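PhiAB6 tailspike (Unidentified phage, PDB 5JS4) fragments the exopolysaccharide of Acinetobacter baumannii, working as a trimeric beta-helical phage tailspike. Local coordinates at residues 627-632 with 709-714. Residues are numbered along the deposited sequence; the frame is centred on the assembly and turned at random.
Sequences WKIVKE and HRFTVA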
# COMPACT_ATOMS: atom_id res chain seq x y z
N TRP A 627 -19.01 -6.35 -49.81
CA TRP A 627 -18.87 -6.99 -51.12
C TRP A 627 -19.70 -8.27 -51.20
O TRP A 627 -19.79 -9.02 -50.22
CB TRP A 627 -17.40 -7.32 -51.41
CG TRP A 627 -16.60 -6.14 -51.87
CD1 TRP A 627 -16.42 -5.73 -53.16
CD2 TRP A 627 -15.90 -5.21 -51.05
NE1 TRP A 627 -15.63 -4.60 -53.19
CE2 TRP A 627 -15.31 -4.26 -51.91
CE3 TRP A 627 -15.71 -5.08 -49.67
CZ2 TRP A 627 -14.54 -3.19 -51.43
CZ3 TRP A 627 -14.95 -4.03 -49.19
CH2 TRP A 627 -14.37 -3.09 -50.07
N LYS A 628 -20.29 -8.51 -52.36
CA LYS A 628 -20.97 -9.77 -52.67
C LYS A 628 -20.61 -10.20 -54.08
O LYS A 628 -20.08 -9.39 -54.86
CB LYS A 628 -22.49 -9.64 -52.53
CG LYS A 628 -23.14 -8.69 -53.53
CD LYS A 628 -24.65 -8.74 -53.41
CE LYS A 628 -25.31 -7.79 -54.39
NZ LYS A 628 -26.79 -7.89 -54.31
N ILE A 629 -20.89 -11.45 -54.42
CA ILE A 629 -20.64 -11.95 -55.76
C ILE A 629 -21.97 -12.21 -56.44
O ILE A 629 -22.82 -12.92 -55.89
CB ILE A 629 -19.81 -13.25 -55.75
CG1 ILE A 629 -18.54 -13.07 -54.91
CG2 ILE A 629 -19.47 -13.65 -57.19
CD1 ILE A 629 -17.65 -14.29 -54.83
N VAL A 630 -22.13 -11.64 -57.63
CA VAL A 630 -23.34 -11.85 -58.41
C VAL A 630 -22.98 -12.27 -59.83
O VAL A 630 -21.93 -11.90 -60.36
CB VAL A 630 -24.23 -10.59 -58.47
CG1 VAL A 630 -24.69 -10.20 -57.08
CG2 VAL A 630 -23.50 -9.43 -59.14
N LYS A 631 -23.87 -13.05 -60.44
CA LYS A 631 -23.72 -13.43 -61.83
C LYS A 631 -24.17 -12.28 -62.72
O LYS A 631 -25.30 -11.78 -62.58
CB LYS A 631 -24.54 -14.68 -62.13
CG LYS A 631 -24.41 -15.16 -63.57
CD LYS A 631 -25.26 -16.40 -63.80
CE LYS A 631 -25.30 -16.77 -65.27
NZ LYS A 631 -26.17 -17.95 -65.51
N GLU A 632 -23.29 -11.85 -63.61
CA GLU A 632 -23.61 -10.82 -64.60
C GLU A 632 -24.17 -11.44 -65.88
O GLU A 632 -25.17 -10.97 -66.43
CB GLU A 632 -22.35 -10.01 -64.92
CG GLU A 632 -22.52 -8.96 -66.01
CD GLU A 632 -21.33 -8.04 -66.10
OE1 GLU A 632 -21.18 -7.17 -65.23
OE2 GLU A 632 -20.54 -8.18 -67.05
N HIS A 709 -21.44 -23.67 -60.06
CA HIS A 709 -22.50 -23.61 -59.07
C HIS A 709 -22.04 -22.81 -57.85
O HIS A 709 -22.81 -22.06 -57.26
CB HIS A 709 -22.90 -25.01 -58.65
CG HIS A 709 -24.25 -25.09 -58.02
ND1 HIS A 709 -24.49 -24.73 -56.71
CD2 HIS A 709 -25.44 -25.49 -58.53
CE1 HIS A 709 -25.77 -24.91 -56.44
NE2 HIS A 709 -26.36 -25.37 -57.52
N ARG A 710 -20.78 -22.99 -57.49
CA ARG A 710 -20.22 -22.38 -56.29
C ARG A 710 -18.72 -22.20 -56.47
O ARG A 710 -18.06 -23.05 -57.04
CB ARG A 710 -20.52 -23.27 -55.07
CG ARG A 710 -19.85 -22.86 -53.76
CD ARG A 710 -20.34 -23.72 -52.60
NE ARG A 710 -19.65 -23.42 -51.35
CZ ARG A 710 -20.21 -22.96 -50.23
NH1 ARG A 710 -21.52 -22.72 -50.15
NH2 ARG A 710 -19.45 -22.73 -49.17
N PHE A 711 -18.21 -21.06 -56.01
CA PHE A 711 -16.77 -20.83 -55.99
C PHE A 711 -16.41 -19.75 -54.98
O PHE A 711 -17.23 -18.90 -54.63
CB PHE A 711 -16.23 -20.47 -57.38
CG PHE A 711 -16.68 -19.12 -57.90
CD1 PHE A 711 -17.87 -19.01 -58.60
CD2 PHE A 711 -15.91 -17.98 -57.70
CE1 PHE A 711 -18.29 -17.78 -59.09
CE2 PHE A 711 -16.33 -16.75 -58.18
CZ PHE A 711 -17.52 -16.65 -58.88
N THR A 712 -15.16 -19.80 -54.53
CA THR A 712 -14.61 -18.90 -53.54
C THR A 712 -13.68 -17.89 -54.20
O THR A 712 -13.05 -18.20 -55.21
CB THR A 712 -13.80 -19.72 -52.51
OG1 THR A 712 -14.69 -20.61 -51.82
CG2 THR A 712 -13.07 -18.84 -51.51
N VAL A 713 -13.63 -16.70 -53.63
CA VAL A 713 -12.55 -15.75 -53.91
C VAL A 713 -11.91 -15.31 -52.60
O VAL A 713 -12.56 -15.29 -51.55
CB VAL A 713 -13.03 -14.51 -54.72
CG1 VAL A 713 -13.75 -14.95 -55.98
CG2 VAL A 713 -13.89 -13.59 -53.89
N ALA A 714 -10.64 -14.93 -52.67
CA ALA A 714 -9.93 -14.35 -51.54
C ALA A 714 -9.23 -13.11 -52.06
O ALA A 714 -8.59 -13.15 -53.11
CB ALA A 714 -8.93 -15.33 -50.96
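The phenyl ring of F711 meets I629 obliquely, its CZ 4.0 Å from CG2 of I629. The contact is face-to-face packing of two antiparallel sheets, as in a beta-sandwich, in the C-terminal part of the tailspike, beyond the parallel beta-helix: strands 627-633 and 708-715 belong to different sheets, and between these two segments the sheets meet through apolar side chains. Two further aromatic rings, Y637 and W698, make edge-to-face contacts with F711, while the ring of Y614 meets it with the planes about 35° apart; F711 thus belongs to an aromatic cluster, and the isoleucine methyl touches it through this ring. The alpha carbons of I629 and V713, the nearest pair, stand 9.1 Å apart, a spacing of packed sheets and not of paired strands. I629 divides its two branches between two partners. Its CG2 lies anti to the backbone N (chi1 -52°) and goes to the phenylalanine, whereas the CG1 branch, fully extended at chi2 180°, carries CD1 to V713. L612 and Y614 of strand 602-615 also touch I629. T712 turns its CB away from strand 627-633, and its OG1 is hydrogen-bonded to OG1 of T613 and to the backbone N of I654 of a neighbouring subunit. Between I629 and V713 the side chains meet tip to tip, CD1 of I629 lying 3.9 Å from CG2 and 4.1 Å from CG1 of V713.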